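Local coordinates for protein 3',5'-cyclic-nucleotide phosphodiesterase 1 (Saccharomyces cerevisiae, PDB 4OJV) that belongs to the class-II phosphodiesterases, in the metallo-hydrolase/oxidoreductase clan, and holds a pair of zinc ions bridged by a water, at residues A[122-127]-A[135-140]; A[127-132]-A[162-167]. One frame throughout, in Å; residues are numbered along the deposited sequence.

Contact 1: residues A[122-127]-A[135-140]; sequences TDYYIT and SGLVVN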
ATOM      1  N   THR A 122      19.691   2.361   1.523  1.00 16.45           N
ATOM      2  CA  THR A 122      20.368   2.889   2.721  1.00 19.72           C
ATOM      3  C   THR A 122      19.620   4.074   3.339  1.00 17.89           C
ATOM      4  O   THR A 122      19.598   4.262   4.566  1.00 17.94           O
ATOM      5  CB  THR A 122      21.820   3.349   2.409  1.00 18.72           C
ATOM      6  OG1 THR A 122      21.835   4.386   1.401  1.00 22.27           O
ATOM      7  CG2 THR A 122      22.707   2.184   1.979  1.00 22.13           C
ATOM      8  N   ASP A 123      19.010   4.872   2.475  1.00 13.46           N
ATOM      9  CA  ASP A 123      18.550   6.200   2.836  1.00 11.73           C
ATOM     10  C   ASP A 123      17.276   6.499   2.062  1.00 10.56           C
ATOM     11  O   ASP A 123      17.215   6.291   0.849  1.00 10.79           O
ATOM     12  CB  ASP A 123      19.592   7.275   2.459  1.00 14.52           C
ATOM     13  CG  ASP A 123      20.908   7.168   3.236  1.00 15.99           C
ATOM     14  OD1 ASP A 123      20.960   7.530   4.423  1.00 16.13           O
ATOM     15  OD2 ASP A 123      21.909   6.794   2.607  1.00 20.28           O
ATOM     16  N   TYR A 124      16.273   7.010   2.768  1.00  9.48           N
ATOM     17  CA  TYR A 124      15.068   7.562   2.158  1.00  9.28           C
ATOM     18  C   TYR A 124      15.067   9.068   2.357  1.00  9.72           C
ATOM     19  O   TYR A 124      15.389   9.541   3.457  1.00 11.43           O
ATOM     20  CB  TYR A 124      13.816   7.027   2.843  1.00  9.78           C
ATOM     21  CG  TYR A 124      13.503   5.561   2.683  1.00  9.67           C
ATOM     22  CD1 TYR A 124      14.163   4.597   3.437  1.00 11.28           C
ATOM     23  CD2 TYR A 124      12.499   5.145   1.815  1.00 10.01           C
ATOM     24  CE1 TYR A 124      13.847   3.252   3.310  1.00 12.41           C
ATOM     25  CE2 TYR A 124      12.170   3.802   1.686  1.00 10.78           C
ATOM     26  CZ  TYR A 124      12.851   2.868   2.437  1.00 11.52           C
ATOM     27  OH  TYR A 124      12.526   1.533   2.351  1.00 13.07           O
ATOM     28  N   TYR A 125      14.676   9.803   1.317  1.00  9.14           N
ATOM     29  CA  TYR A 125      14.443  11.240   1.416  1.00  9.11           C
ATOM     30  C   TYR A 125      12.956  11.443   1.206  1.00  9.26           C
ATOM     31  O   TYR A 125      12.449  11.293   0.096  1.00  9.82           O
ATOM     32  CB  TYR A 125      15.298  11.991   0.381  1.00 10.15           C
ATOM     33  CG  TYR A 125      16.767  11.869   0.706  1.00  9.79           C
ATOM     34  CD1 TYR A 125      17.516  10.799   0.225  1.00 10.33           C
ATOM     35  CD2 TYR A 125      17.393  12.786   1.549  1.00 11.28           C
ATOM     36  CE1 TYR A 125      18.860  10.666   0.547  1.00 12.09           C
ATOM     37  CE2 TYR A 125      18.727  12.655   1.884  1.00 11.79           C
ATOM     38  CZ  TYR A 125      19.449  11.592   1.386  1.00 12.20           C
ATOM     39  OH  TYR A 125      20.782  11.453   1.705  1.00 15.85           O
ATOM     40  N   ILE A 126      12.251  11.747   2.289  1.00  9.28           N
ATOM     41  CA  ILE A 126      10.793  11.804   2.269  1.00  9.60           C
ATOM     42  C   ILE A 126      10.352  13.246   2.073  1.00  9.49           C
ATOM     43  O   ILE A 126      10.888  14.157   2.716  1.00 10.15           O
ATOM     44  CB  ILE A 126      10.197  11.202   3.572  1.00  9.84           C
ATOM     45  CG1 ILE A 126      10.691   9.757   3.779  1.00 10.53           C
ATOM     46  CG2 ILE A 126       8.670  11.274   3.563  1.00 10.56           C
ATOM     47  CD1 ILE A 126      10.333   8.775   2.675  1.00 11.04           C
ATOM     48  N   THR A 127       9.394  13.448   1.171  1.00  9.42           N
ATOM     49  CA  THR A 127       8.961  14.806   0.836  1.00  9.47           C
ATOM     50  C   THR A 127       7.905  15.345   1.797  1.00  9.43           C
ATOM     51  O   THR A 127       7.887  16.524   2.131  1.00 10.56           O
ATOM     52  CB  THR A 127       8.439  14.890  -0.614  1.00  9.76           C
ATOM     53  OG1 THR A 127       7.244  14.096  -0.747  1.00  9.76           O
ATOM     54  CG2 THR A 127       9.520  14.459  -1.616  1.00 10.35           C
ATOM     55  N   SER A 135       3.846   4.502   2.869  1.00  9.48           N
ATOM     56  CA  SER A 135       3.256   3.197   3.176  1.00 10.28           C
ATOM     57  C   SER A 135       4.221   2.022   2.960  1.00 10.00           C
ATOM     58  O   SER A 135       4.258   1.096   3.780  1.00 10.88           O
ATOM     59  CB  SER A 135       1.969   2.999   2.384  1.00 11.93           C
ATOM     60  OG  SER A 135       2.203   3.133   1.006  1.00 13.60           O
ATOM     61  N   GLY A 136       4.998   2.055   1.874  1.00 10.04           N
ATOM     62  CA  GLY A 136       5.982   1.008   1.619  1.00 10.40           C
ATOM     63  C   GLY A 136       7.155   1.072   2.577  1.00  9.58           C
ATOM     64  O   GLY A 136       7.579   0.053   3.116  1.00 10.27           O
ATOM     65  N   LEU A 137       7.679   2.273   2.803  1.00  9.94           N
ATOM     66  CA  LEU A 137       8.712   2.463   3.805  1.00 10.48           C
ATOM     67  C   LEU A 137       8.300   1.795   5.121  1.00 10.35           C
ATOM     68  O   LEU A 137       9.081   1.065   5.737  1.00 10.92           O
ATOM     69  CB  LEU A 137       8.940   3.967   4.024  1.00 11.81           C
ATOM     70  CG  LEU A 137       9.629   4.403   5.320  1.00 11.95           C
ATOM     71  CD1 LEU A 137      11.072   3.928   5.409  1.00 13.75           C
ATOM     72  CD2 LEU A 137       9.541   5.915   5.483  1.00 13.82           C
ATOM     73  N   VAL A 138       7.073   2.068   5.556  1.00  9.60           N
ATOM     74  CA  VAL A 138       6.618   1.555   6.835  1.00  9.82           C
ATOM     75  C   VAL A 138       6.430   0.038   6.810  1.00  9.80           C
ATOM     76  O   VAL A 138       7.008  -0.679   7.628  1.00  9.92           O
ATOM     77  CB  VAL A 138       5.330   2.278   7.275  1.00 10.27           C
ATOM     78  CG1 VAL A 138       4.737   1.614   8.510  1.00 11.32           C
ATOM     79  CG2 VAL A 138       5.610   3.753   7.542  1.00 11.46           C
ATOM     80  N   VAL A 139       5.623  -0.456   5.885  1.00  9.46           N
ATOM     81  CA  VAL A 139       5.325  -1.889   5.908  1.00  9.38           C
ATOM     82  C   VAL A 139       6.585  -2.724   5.628  1.00  9.64           C
ATOM     83  O   VAL A 139       6.752  -3.806   6.195  1.00 10.55           O
ATOM     84  CB  VAL A 139       4.144  -2.232   4.991  1.00 10.08           C
ATOM     85  CG1 VAL A 139       3.886  -3.734   4.985  1.00 11.64           C
ATOM     86  CG2 VAL A 139       2.892  -1.477   5.444  1.00 11.11           C
ATOM     87  N   ASN A 140       7.494  -2.206   4.791  1.00  9.19           N
ATOM     88  CA  ASN A 140       8.732  -2.925   4.469  1.00  9.57           C
ATOM     89  C   ASN A 140       9.729  -2.929   5.634  1.00  9.57           C
ATOM     90  O   ASN A 140      10.630  -3.765   5.661  1.00 10.86           O
ATOM     91  CB  ASN A 140       9.490  -2.309   3.276  1.00  9.63           C
ATOM     92  CG  ASN A 140       8.756  -2.346   1.939  1.00  9.27           C
ATOM     93  OD1 ASN A 140       9.213  -1.675   1.013  1.00  9.89           O
ATOM     94  ND2 ASN A 140       7.693  -3.119   1.800  1.00  9.67           N
TER
HETATM   95  O   HOH W   1      10.338   0.897   0.978  1.00 12.98           O
HETATM   96  O   HOH W   2      11.634   0.092   4.893  1.00 13.19           O

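Contact 2: residues A[127-132]-A[162-167]; sequences THPHLD and IDVLQK. With ZN (zinc ion), chain D; ZN (zinc ion), chain E.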
ATOM      1  N   THR A 127       9.394  13.448   1.171  1.00  9.42           N
ATOM      2  CA  THR A 127       8.961  14.806   0.836  1.00  9.47           C
ATOM      3  C   THR A 127       7.905  15.345   1.797  1.00  9.43           C
ATOM      4  O   THR A 127       7.887  16.524   2.131  1.00 10.56           O
ATOM      5  CB  THR A 127       8.439  14.890  -0.614  1.00  9.76           C
ATOM      6  OG1 THR A 127       7.244  14.096  -0.747  1.00  9.76           O
ATOM      7  CG2 THR A 127       9.520  14.459  -1.616  1.00 10.35           C
ATOM      8  N   HIS A 128       6.994  14.472   2.201  1.00 10.37           N
ATOM      9  CA  HIS A 128       5.955  14.805   3.171  1.00 10.27           C
ATOM     10  C   HIS A 128       5.365  13.522   3.684  1.00  9.60           C
ATOM     11  O   HIS A 128       5.518  12.482   3.042  1.00  9.75           O
ATOM     12  CB  HIS A 128       4.905  15.771   2.602  1.00 10.46           C
ATOM     13  CG  HIS A 128       4.010  15.191   1.517  1.00 10.29           C
ATOM     14  ND1 HIS A 128       4.470  14.743   0.318  1.00 10.80           N
ATOM     15  CD2 HIS A 128       2.623  15.053   1.485  1.00 10.97           C
ATOM     16  CE1 HIS A 128       3.413  14.349  -0.442  1.00 11.09           C
ATOM     17  NE2 HIS A 128       2.282  14.545   0.269  1.00 11.57           N
ATOM     18  N   PRO A 129       4.707  13.554   4.854  1.00  9.61           N
ATOM     19  CA  PRO A 129       4.322  12.314   5.522  1.00 10.17           C
ATOM     20  C   PRO A 129       2.912  11.817   5.201  1.00  9.48           C
ATOM     21  O   PRO A 129       2.408  10.932   5.882  1.00 10.37           O
ATOM     22  CB  PRO A 129       4.455  12.679   6.998  1.00 11.39           C
ATOM     23  CG  PRO A 129       4.016  14.110   7.026  1.00 11.10           C
ATOM     24  CD  PRO A 129       4.572  14.715   5.759  1.00 10.57           C
ATOM     25  N   HIS A 130       2.288  12.322   4.136  1.00  9.22           N
ATOM     26  CA  HIS A 130       1.023  11.709   3.690  1.00  9.68           C
ATOM     27  C   HIS A 130       1.233  10.239   3.442  1.00  9.22           C
ATOM     28  O   HIS A 130       2.283   9.813   2.929  1.00  9.70           O
ATOM     29  CB  HIS A 130       0.470  12.342   2.418  1.00  9.61           C
ATOM     30  CG  HIS A 130      -0.300  13.617   2.636  1.00 10.34           C
ATOM     31  ND1 HIS A 130      -0.513  14.520   1.629  1.00 11.28           N
ATOM     32  CD2 HIS A 130      -0.942  14.106   3.759  1.00 11.23           C
ATOM     33  CE1 HIS A 130      -1.255  15.535   2.121  1.00 11.52           C
ATOM     34  NE2 HIS A 130      -1.498  15.288   3.425  1.00 11.73           N
ATOM     35  N   LEU A 131       0.227   9.449   3.809  1.00  9.42           N
ATOM     36  CA  LEU A 131       0.386   8.001   3.848  1.00  9.97           C
ATOM     37  C   LEU A 131       0.861   7.391   2.512  1.00  9.31           C
ATOM     38  O   LEU A 131       1.636   6.427   2.529  1.00  9.93           O
ATOM     39  CB  LEU A 131      -0.899   7.342   4.370  1.00 11.06           C
ATOM     40  CG  LEU A 131      -0.811   5.854   4.751  1.00 12.22           C
ATOM     41  CD1 LEU A 131      -1.670   5.563   5.981  1.00 14.67           C
ATOM     42  CD2 LEU A 131      -1.207   4.968   3.581  1.00 13.61           C
ATOM     43  N   ASP A 132       0.404   7.933   1.376  1.00  9.57           N
ATOM     44  CA  ASP A 132       0.814   7.419   0.062  1.00  9.94           C
ATOM     45  C   ASP A 132       2.307   7.585  -0.216  1.00 10.20           C
ATOM     46  O   ASP A 132       2.833   6.943  -1.125  1.00 11.30           O
ATOM     47  CB  ASP A 132      -0.031   7.989  -1.114  1.00 11.22           C
ATOM     48  CG  ASP A 132       0.007   9.536  -1.207  1.00 10.57           C
ATOM     49  OD1 ASP A 132      -0.188  10.155  -0.132  1.00 11.10           O
ATOM     50  OD2 ASP A 132       0.226  10.181  -2.309  1.00 11.40           O
ATOM     51  N   ILE A 162       9.708  14.837   9.511  1.00 11.51           N
ATOM     52  CA  ILE A 162      10.288  13.978  10.534  1.00 12.48           C
ATOM     53  C   ILE A 162       9.484  13.993  11.833  1.00 12.28           C
ATOM     54  O   ILE A 162       9.245  12.948  12.436  1.00 12.04           O
ATOM     55  CB  ILE A 162      11.776  14.321  10.776  1.00 13.45           C
ATOM     56  CG1 ILE A 162      12.602  14.032   9.511  1.00 14.69           C
ATOM     57  CG2 ILE A 162      12.317  13.581  11.996  1.00 14.46           C
ATOM     58  CD1 ILE A 162      12.621  12.577   9.068  1.00 14.81           C
ATOM     59  N   ASP A 163       9.041  15.182  12.240  1.00 11.72           N
ATOM     60  CA  ASP A 163       8.280  15.307  13.485  1.00 13.03           C
ATOM     61  C   ASP A 163       6.979  14.504  13.405  1.00 11.17           C
ATOM     62  O   ASP A 163       6.562  13.874  14.378  1.00 11.78           O
ATOM     63  CB  ASP A 163       7.994  16.779  13.804  1.00 14.71           C
ATOM     64  CG  ASP A 163       9.253  17.575  14.141  1.00 17.82           C
ATOM     65  OD1 ASP A 163      10.313  16.976  14.417  1.00 22.25           O
ATOM     66  OD2 ASP A 163       9.162  18.820  14.139  1.00 23.54           O
ATOM     67  N   VAL A 164       6.348  14.517  12.233  1.00 11.04           N
ATOM     68  CA  VAL A 164       5.114  13.774  12.033  1.00 10.95           C
ATOM     69  C   VAL A 164       5.370  12.269  12.039  1.00 10.42           C
ATOM     70  O   VAL A 164       4.606  11.510  12.630  1.00 10.71           O
ATOM     71  CB  VAL A 164       4.413  14.223  10.740  1.00 11.09           C
ATOM     72  CG1 VAL A 164       3.258  13.301  10.379  1.00 12.06           C
ATOM     73  CG2 VAL A 164       3.917  15.649  10.913  1.00 12.26           C
ATOM     74  N   LEU A 165       6.449  11.822  11.401  1.00 10.19           N
ATOM     75  CA  LEU A 165       6.763  10.391  11.417  1.00 10.38           C
ATOM     76  C   LEU A 165       7.004   9.900  12.851  1.00 10.56           C
ATOM     77  O   LEU A 165       6.556   8.809  13.232  1.00 11.10           O
ATOM     78  CB  LEU A 165       7.963  10.078  10.517  1.00 10.93           C
ATOM     79  CG  LEU A 165       7.752  10.336   9.023  1.00 12.01           C
ATOM     80  CD1 LEU A 165       9.011   9.963   8.256  1.00 13.57           C
ATOM     81  CD2 LEU A 165       6.538   9.610   8.456  1.00 14.18           C
ATOM     82  N   GLN A 166       7.696  10.713  13.652  1.00 10.78           N
ATOM     83  CA  GLN A 166       8.001  10.323  15.018  1.00 11.67           C
ATOM     84  C   GLN A 166       6.723  10.231  15.854  1.00 11.50           C
ATOM     85  O   GLN A 166       6.532   9.273  16.600  1.00 13.19           O
ATOM     86  CB  GLN A 166       9.000  11.298  15.644  1.00 13.53           C
ATOM     87  CG  GLN A 166       9.595  10.818  16.962  1.00 15.84           C
ATOM     88  CD  GLN A 166      10.706   9.815  16.740  1.00 17.83           C
ATOM     89  OE1 GLN A 166      11.763  10.155  16.220  1.00 22.02           O
ATOM     90  NE2 GLN A 166      10.470   8.567  17.127  1.00 21.47           N
ATOM     91  N   LYS A 167       5.857  11.233  15.727  1.00 10.75           N
ATOM     92  CA  LYS A 167       4.679  11.332  16.586  1.00 11.52           C
ATOM     93  C   LYS A 167       3.529  10.429  16.136  1.00 10.67           C
ATOM     94  O   LYS A 167       2.815   9.854  16.959  1.00 11.41           O
ATOM     95  CB  LYS A 167       4.202  12.781  16.634  1.00 13.37           C
ATOM     96  CG  LYS A 167       3.027  13.032  17.561  1.00 16.82           C
ATOM     97  CD  LYS A 167       2.766  14.518  17.740  1.00 21.08           C
ATOM     98  CE  LYS A 167       1.474  14.752  18.507  1.00 24.25           C
ATOM     99  NZ  LYS A 167       1.381  13.952  19.761  1.00 30.52           N
TER
HETATM  100 ZN    ZN D 403       0.221  14.568  -0.432  1.00 14.28          ZN
HETATM  101 ZN    ZN E 404       0.680  12.225  -2.754  1.00 12.85          ZN
HETATM  102  O   HOH W   3       0.058  12.725  -0.903  1.00 13.33           O

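Contact 1: residues A[122-127]-A[135-140]
Tyr124, on strand 121-125, and Leu137, on the helix that starts at residue 135, bring the two backbones closest, with 8.3 Å between their CA atoms, and no hydrogen bond links the segments directly. Leu137 packs against both Tyr124 and Ile126. With its CG anti to the backbone N (chi1 161°), this side chain reaches toward the strand and divides its methyl groups between the two residues. Leu137 CD1 sits almost over the centre of the Tyr124 ring, 3.5 Å from the centroid and 12° from the ring normal, a CH-pi contact. The second prong, Leu137 CD2, meets Ile126 CD1 at 4.1 Å. Ile155 of the neighbouring parallel strand 153-157 touches both Ile126 and Leu137.

The phenol end of Tyr124 is polar and watered. One water, lying in the ring plane, is 2.7 Å from Tyr124 OH and donates to Asn140 OD1 at 2.8 Å; a second is 3.1 Å from Tyr124 OH and donates to Leu137 O at 2.9 Å. Asn140 OD1 also accepts from Met44 N, while Asn140 ND2 bonds Pro15 O and Glu17 OE2 of the second subunit. The chemistry thus changes along one tyrosine: its ring is held by dispersion against leucine, and its buried hydroxyl is satisfied through two waters that join strand to helix, one of them by way of Asn140, which also bonds the second subunit.

Contact 2: residues A[127-132]-A[162-167]
Pro129 meets Val164 and Leu165 of helix 159-169, its CA lying 6.7 Å from that of Leu165. The tight spot is small and wholly apolar: the pyrrolidine ring and the valine cross at about a right angle, with Val164 CG1 only 3.5 Å from Pro129 CG. That methyl is anti to its backbone N (chi1 170°), which directs it to the loop. Leu165 adds a looser touch through CD2, 4.0 Å from Pro129 CB. Away from the loop, Asp163, Gln166 and Lys167 face the solvent.

While Pro129 points toward the helix, His128 and His130 point away from it, to the metals. His128 NE2 and His130 ND1 bind one zinc ion, each at 2.2 Å. His128 ND1 donates almost in its ring plane to Thr127 OG1 (3.0 Å, N-H...O 163°), a second-shell bond that, with the zinc ion on NE2, holds the ring in its orientation. Asp132 OD2 holds the other zinc ion at 2.1 Å, and OD1 accepts from the water bridging the two metals. His213 completes the first site and His133 and His326 the second, with Asp244 shared by both. Together His128, His130, Asp132 and His133 form the HxHxDH motif characteristic of the metallo-beta-lactamase fold.

Overall arrangement
Segments 122-127 and 127-132 share Thr127, which itself touches neither partner segment, and the contact centres are 10 Å apart. Contact 1 joins strand 121-125 to helix 135-140 within a beta-alpha-beta unit completed by strand 153-157; contact 2 backs the intervening metal loop with helix 159-169, which follows that last strand. The loop is therefore packed at its strand end, next to Ile126, whose side chain lies about 10 Å from a zinc ion, and again at Pro129. It supplies part of the ligands of two zinc ions that lie 3.3 Å apart. Both contacts border the second subunit: Leu131 of each copy packs on Val139 of the other, placing the dimer interface close to the metal loop.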